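Local coordinates for protein glutamate receptor IIB,Glutamate receptor IIB (Drosophila melanogaster, PDB 4WXJ) that probably serves as a glutamate-gated, kainate-type ion channel at the postsynaptic membrane of muscle, here represented by its glutamate-bound ligand-binding domain, at residues L116-L121 with G148-Y153. Sequence-based numbering, arbitrary orientation.
Sequences LGISIL and GATSVY. With GLU (glutamic acid), chain C.
Thr150 works in two directions at once: its CG2 methyl rests on Ile118, while its OG1 and backbone N both hold the side-chain carboxylate of the bound glutamate. CG2 lies anti to the backbone N and meets CG2 of Ile118 at 3.9 Å, the two side chains running past each other in opposite senses. With chi1 at -61°, OG1 sits beside the backbone N, and from there it donates to ligand OE1 at 2.7 Å. Thr150 N bonds the other oxygen, OE2, at 3.1 Å, with an N-H...O angle of 165°, close to straight, so each carboxylate oxygen has its own donor from Thr150, which restrains the rotation of the group. An alanine here would keep the backbone bond but would probably leave OE1 without its hydroxyl mate and open a gap against CG2 of Ile118.

One residue earlier, Ala149 N reaches OXT of the ligand's alpha-carboxylate at 2.9 Å along a more bent path of 134°. Gly148 is the N-cap, and a side chain at that position would run into ligand OE2. The N-H groups of Ala149 and Thr150 belong to the first turn of helix 149-155, where the helix dipole would be expected to favour the negative carboxylates.

Ile118 carries the rest of the packing. Its CD1 approaches Tyr153 obliquely, 3.5 Å from CB and equally near CG, where the ring begins; that ring also meets Phe221 on strand 214-230, which touches Ile118 as well. Helix 149-155 is thereby seated on strand 108-123, a central strand of the mixed sheet. Glutamate bound by the N-terminus of a helix, with Arg103, Asp96 and Thr98 holding it too, is characteristic of the clamshell ligand-binding domain of ionotropic glutamate receptors, a periplasmic-binding-protein fold.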
loop_
_atom_site.group_PDB
_atom_site.type_symbol
_atom_site.label_atom_id
_atom_site.label_comp_id
_atom_site.label_asym_id
_atom_site.label_seq_id
_atom_site.Cartn_x
_atom_site.Cartn_y
_atom_site.Cartn_z
ATOM N N LEU A 116 0.321 -5.113 -9.114
ATOM C CA LEU A 116 1.292 -5.670 -8.185
ATOM C C LEU A 116 0.850 -7.043 -7.691
ATOM O O LEU A 116 -0.188 -7.565 -8.103
ATOM C CB LEU A 116 1.484 -4.725 -6.994
ATOM C CG LEU A 116 0.186 -4.297 -6.309
ATOM C CD1 LEU A 116 0.338 -4.283 -4.797
ATOM C CD2 LEU A 116 -0.253 -2.927 -6.812
ATOM N N GLY A 117 1.651 -7.616 -6.800
ATOM C CA GLY A 117 1.313 -8.862 -6.149
ATOM C C GLY A 117 1.750 -8.836 -4.698
ATOM O O GLY A 117 2.104 -7.783 -4.165
ATOM N N ILE A 118 1.723 -10.006 -4.072
ATOM C CA ILE A 118 2.139 -10.173 -2.686
ATOM C C ILE A 118 3.311 -11.145 -2.634
ATOM O O ILE A 118 3.389 -12.077 -3.434
ATOM C CB ILE A 118 0.981 -10.697 -1.811
ATOM C CG1 ILE A 118 -0.175 -9.693 -1.795
ATOM C CG2 ILE A 118 1.456 -10.975 -0.385
ATOM C CD1 ILE A 118 -1.462 -10.252 -1.213
ATOM N N SER A 119 4.226 -10.925 -1.697
ATOM C CA SER A 119 5.329 -11.852 -1.500
ATOM C C SER A 119 5.845 -11.769 -0.069
ATOM O O SER A 119 5.245 -11.106 0.781
ATOM C CB SER A 119 6.454 -11.571 -2.498
ATOM O OG SER A 119 7.338 -12.677 -2.588
ATOM N N ILE A 120 6.958 -12.449 0.187
ATOM C CA ILE A 120 7.483 -12.605 1.538
ATOM C C ILE A 120 8.824 -11.894 1.701
ATOM O O ILE A 120 9.791 -12.220 1.016
ATOM C CB ILE A 120 7.660 -14.096 1.892
ATOM C CG1 ILE A 120 6.351 -14.864 1.681
ATOM C CG2 ILE A 120 8.135 -14.251 3.335
ATOM C CD1 ILE A 120 6.531 -16.367 1.629
ATOM N N LEU A 121 8.874 -10.926 2.612
ATOM C CA LEU A 121 10.130 -10.272 2.970
ATOM C C LEU A 121 10.758 -11.015 4.139
ATOM O O LEU A 121 10.116 -11.214 5.174
ATOM C CB LEU A 121 9.907 -8.801 3.332
ATOM C CG LEU A 121 11.159 -8.033 3.773
ATOM C CD1 LEU A 121 12.161 -7.931 2.637
ATOM C CD2 LEU A 121 10.792 -6.652 4.288
ATOM N N GLY A 148 -4.683 -4.114 6.718
ATOM C CA GLY A 148 -4.233 -3.762 5.382
ATOM C C GLY A 148 -4.806 -4.693 4.330
ATOM O O GLY A 148 -5.517 -5.643 4.653
ATOM N N ALA A 149 -4.494 -4.426 3.066
ATOM C CA ALA A 149 -5.042 -5.213 1.966
ATOM C C ALA A 149 -4.426 -6.609 1.892
ATOM O O ALA A 149 -5.057 -7.542 1.395
ATOM C CB ALA A 149 -4.838 -4.487 0.649
ATOM N N THR A 150 -3.194 -6.758 2.367
ATOM C CA THR A 150 -2.549 -8.066 2.348
ATOM C C THR A 150 -3.219 -8.989 3.365
ATOM O O THR A 150 -3.310 -10.197 3.148
ATOM C CB THR A 150 -1.043 -7.963 2.636
ATOM O OG1 THR A 150 -0.420 -7.168 1.618
ATOM C CG2 THR A 150 -0.399 -9.344 2.649
ATOM N N SER A 151 -3.690 -8.416 4.470
ATOM C CA SER A 151 -4.504 -9.166 5.425
ATOM C C SER A 151 -5.771 -9.679 4.754
ATOM O O SER A 151 -6.217 -10.795 5.025
ATOM C CB SER A 151 -4.875 -8.304 6.632
ATOM O OG SER A 151 -3.790 -8.194 7.534
ATOM N N VAL A 152 -6.348 -8.853 3.884
ATOM C CA VAL A 152 -7.567 -9.220 3.171
ATOM C C VAL A 152 -7.332 -10.430 2.277
ATOM O O VAL A 152 -8.211 -11.278 2.131
ATOM C CB VAL A 152 -8.099 -8.049 2.313
ATOM C CG1 VAL A 152 -9.297 -8.489 1.472
ATOM C CG2 VAL A 152 -8.477 -6.867 3.195
ATOM N N TYR A 153 -6.148 -10.505 1.674
ATOM C CA TYR A 153 -5.827 -11.601 0.765
ATOM C C TYR A 153 -5.944 -12.947 1.472
ATOM O O TYR A 153 -6.423 -13.920 0.896
ATOM C CB TYR A 153 -4.417 -11.435 0.188
ATOM C CG TYR A 153 -3.951 -12.634 -0.613
ATOM C CD1 TYR A 153 -3.243 -13.666 -0.010
ATOM C CD2 TYR A 153 -4.225 -12.736 -1.971
ATOM C CE1 TYR A 153 -2.821 -14.766 -0.736
ATOM C CE2 TYR A 153 -3.806 -13.833 -2.706
ATOM C CZ TYR A 153 -3.105 -14.845 -2.082
ATOM O OH TYR A 153 -2.688 -15.935 -2.810
HETATM N N GLU C . -1.588 -1.262 -0.055
HETATM C CA GLU C . -2.165 -1.936 1.140
HETATM C C GLU C . -3.533 -1.351 1.471
HETATM O O GLU C . -4.073 -0.559 0.697
HETATM C CB GLU C . -1.222 -1.799 2.333
HETATM C CG GLU C . 0.033 -2.654 2.243
HETATM C CD GLU C . -0.189 -4.106 2.651
HETATM O OE1 GLU C . 0.732 -4.923 2.441
HETATM O OE2 GLU C . -1.273 -4.434 3.183
HETATM O OXT GLU C . -4.131 -1.654 2.505
#